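Local structure of attachment invasion locus protein (Yersinia pestis, 3QRA) at residues A[29-34]-A[47-52]. The protein is an outer-membrane beta-barrel that promotes adhesion to and invasion of eukaryotic host cells, the invasion by an unknown mechanism. Sequence-based numbering, arbitrary orientation.
Sequences GFNLKY and SFAQTR. With C8E ((hydroxyethyloxy)tri(ethyloxy)octane), chain E; C8E ((hydroxyethyloxy)tri(ethyloxy)octane), chain F.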
# COMPACT_ATOMS: atom_id res chain seq x y z
N GLY A 29 1.07 -7.80 4.00
CA GLY A 29 1.82 -8.06 2.79
C GLY A 29 2.99 -7.11 2.72
O GLY A 29 3.64 -6.81 3.74
N PHE A 30 3.23 -6.60 1.52
CA PHE A 30 4.43 -5.81 1.27
C PHE A 30 4.17 -4.66 0.30
O PHE A 30 3.11 -4.58 -0.35
CB PHE A 30 5.55 -6.72 0.73
CG PHE A 30 5.30 -7.20 -0.67
CD1 PHE A 30 5.81 -6.51 -1.76
CD2 PHE A 30 4.52 -8.33 -0.89
CE1 PHE A 30 5.55 -6.94 -3.05
CE2 PHE A 30 4.25 -8.75 -2.18
CZ PHE A 30 4.77 -8.06 -3.27
N ASN A 31 5.15 -3.77 0.21
CA ASN A 31 5.06 -2.56 -0.59
C ASN A 31 6.41 -2.28 -1.22
O ASN A 31 7.42 -2.25 -0.52
CB ASN A 31 4.63 -1.41 0.33
CG ASN A 31 4.68 -0.06 -0.34
OD1 ASN A 31 5.14 0.91 0.27
ND2 ASN A 31 4.20 0.03 -1.58
N LEU A 32 6.45 -2.12 -2.54
CA LEU A 32 7.65 -1.65 -3.23
C LEU A 32 7.40 -0.22 -3.68
O LEU A 32 6.34 0.07 -4.25
CB LEU A 32 7.93 -2.52 -4.46
CG LEU A 32 8.26 -3.98 -4.16
CD1 LEU A 32 8.10 -4.86 -5.40
CD2 LEU A 32 9.68 -4.10 -3.60
N LYS A 33 8.34 0.68 -3.40
CA LYS A 33 8.22 2.05 -3.93
C LYS A 33 9.47 2.42 -4.69
O LYS A 33 10.58 2.02 -4.31
CB LYS A 33 7.94 3.07 -2.82
CG LYS A 33 6.55 2.93 -2.18
CD LYS A 33 6.03 4.34 -1.75
CE LYS A 33 4.67 4.25 -1.05
NZ LYS A 33 4.80 3.68 0.33
N TYR A 34 9.29 3.18 -5.77
CA TYR A 34 10.40 3.65 -6.59
C TYR A 34 10.22 5.14 -6.83
O TYR A 34 9.17 5.57 -7.28
CB TYR A 34 10.45 2.92 -7.93
CG TYR A 34 11.43 3.58 -8.89
CD1 TYR A 34 12.79 3.37 -8.78
CD2 TYR A 34 10.98 4.44 -9.88
CE1 TYR A 34 13.68 3.99 -9.65
CE2 TYR A 34 11.86 5.06 -10.75
CZ TYR A 34 13.20 4.84 -10.63
OH TYR A 34 14.07 5.47 -11.50
N SER A 47 4.25 3.25 -6.54
CA SER A 47 4.05 2.32 -5.43
C SER A 47 3.23 1.11 -5.89
O SER A 47 2.22 1.25 -6.58
CB SER A 47 3.31 3.02 -4.29
OG SER A 47 2.96 2.11 -3.26
N PHE A 48 3.69 -0.07 -5.49
CA PHE A 48 2.90 -1.29 -5.61
C PHE A 48 2.74 -1.85 -4.22
O PHE A 48 3.72 -1.99 -3.48
CB PHE A 48 3.58 -2.37 -6.48
CG PHE A 48 2.93 -3.73 -6.35
CD1 PHE A 48 1.78 -4.03 -7.07
CD2 PHE A 48 3.42 -4.66 -5.45
CE1 PHE A 48 1.15 -5.27 -6.92
CE2 PHE A 48 2.80 -5.90 -5.30
CZ PHE A 48 1.67 -6.20 -6.04
N ALA A 49 1.50 -2.20 -3.86
CA ALA A 49 1.25 -2.80 -2.56
C ALA A 49 0.38 -4.05 -2.71
O ALA A 49 -0.48 -4.13 -3.59
CB ALA A 49 0.57 -1.79 -1.61
N GLN A 50 0.62 -5.02 -1.84
CA GLN A 50 -0.27 -6.16 -1.77
C GLN A 50 -0.42 -6.57 -0.33
O GLN A 50 0.55 -6.58 0.42
CB GLN A 50 0.27 -7.31 -2.64
CG GLN A 50 1.10 -8.34 -1.91
CD GLN A 50 1.19 -9.65 -2.68
OE1 GLN A 50 1.13 -9.67 -3.91
NE2 GLN A 50 1.30 -10.76 -1.95
N THR A 51 -1.65 -6.85 0.09
CA THR A 51 -1.91 -7.44 1.39
C THR A 51 -2.90 -8.59 1.23
O THR A 51 -3.64 -8.67 0.25
CB THR A 51 -2.49 -6.43 2.41
OG1 THR A 51 -3.73 -5.90 1.92
CG2 THR A 51 -1.50 -5.30 2.68
N ARG A 52 -2.90 -9.51 2.18
CA ARG A 52 -3.77 -10.66 2.05
C ARG A 52 -4.02 -11.29 3.39
O ARG A 52 -3.27 -11.11 4.35
CB ARG A 52 -3.16 -11.69 1.09
CG ARG A 52 -1.83 -12.26 1.55
CD ARG A 52 -1.13 -13.01 0.42
NE ARG A 52 -0.09 -13.91 0.92
C1 C8E E . 7.97 0.12 -7.70
C2 C8E E . 6.49 0.30 -8.00
C3 C8E E . 6.29 1.28 -9.14
C4 C8E E . 5.03 0.97 -9.93
C5 C8E E . 4.22 2.23 -10.18
C6 C8E E . 3.98 2.45 -11.67
C7 C8E E . 2.94 3.54 -11.90
C8 C8E E . 2.91 3.97 -13.36
C1 C8E F . 5.86 -8.08 -7.49
C2 C8E F . 4.61 -8.79 -7.01
C3 C8E F . 3.54 -8.81 -8.09
C4 C8E F . 2.56 -9.96 -7.90
C5 C8E F . 1.13 -9.45 -7.80
C6 C8E F . 0.23 -10.15 -8.81
C7 C8E F . -1.24 -10.03 -8.42
C8 C8E F . -2.13 -10.61 -9.52
O9 C8E F . -3.33 -11.10 -8.95
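F30 reaches over from its own strand and sets its ring between F48 and Q50 on the outer face of the barrel wall. Its CG sits between the backbone N and the carbonyl carbon (chi1 71°), and the end of the ring leans toward strand 47-52. CZ of F30 meets CE2 of F48 at 3.6 Å, near the edge of the F48 ring, with the two ring planes turned 48° apart. On its other flank, CE2 of F30 comes within 3.2 Å of CG of Q50, a tight approach. Two detergent chains lie on this same face. C2 of one comes to the edge of the F30 ring, 3.8 Å from CZ of F30, and its C5 packs on CZ of F48. The other runs by Y34, L32 and the backbone of F48.

The inward side chains N31, K33 and S47 form a polar cluster. ND2 of N31 gives two hydrogen bonds, to OG of S47 (2.9 Å) and to the backbone O of F48 (2.8 Å). F48 O accepts twice: L32 N-H comes nearly along its C=O direction, while ND2 of N31 stands well above the carbonyl plane. OD1 of N31 accepts from NZ of K33 at 2.8 Å, so both ends of the amide are held. The aliphatic part of K33 lies alongside S47, with CE 3.5 Å from OG of S47. NZ of K33 continues to a salt bridge with D133 and a hydrogen bond with S135 across the interior. A49 also faces inward and, like N31 and K33, touches M150.

F30 with Q50 and L32 with F48 are hydrogen-bonded pairs; N31 and A49 form the non-hydrogen-bonded pair between them. Segments 29-34 and 47-52 run antiparallel (178°) within the hairpin 28-37/42-53. Largely apolar side chains outside, where detergent binds in place of lipid, and polar residues inside are characteristic of eight-stranded outer-membrane beta-barrels.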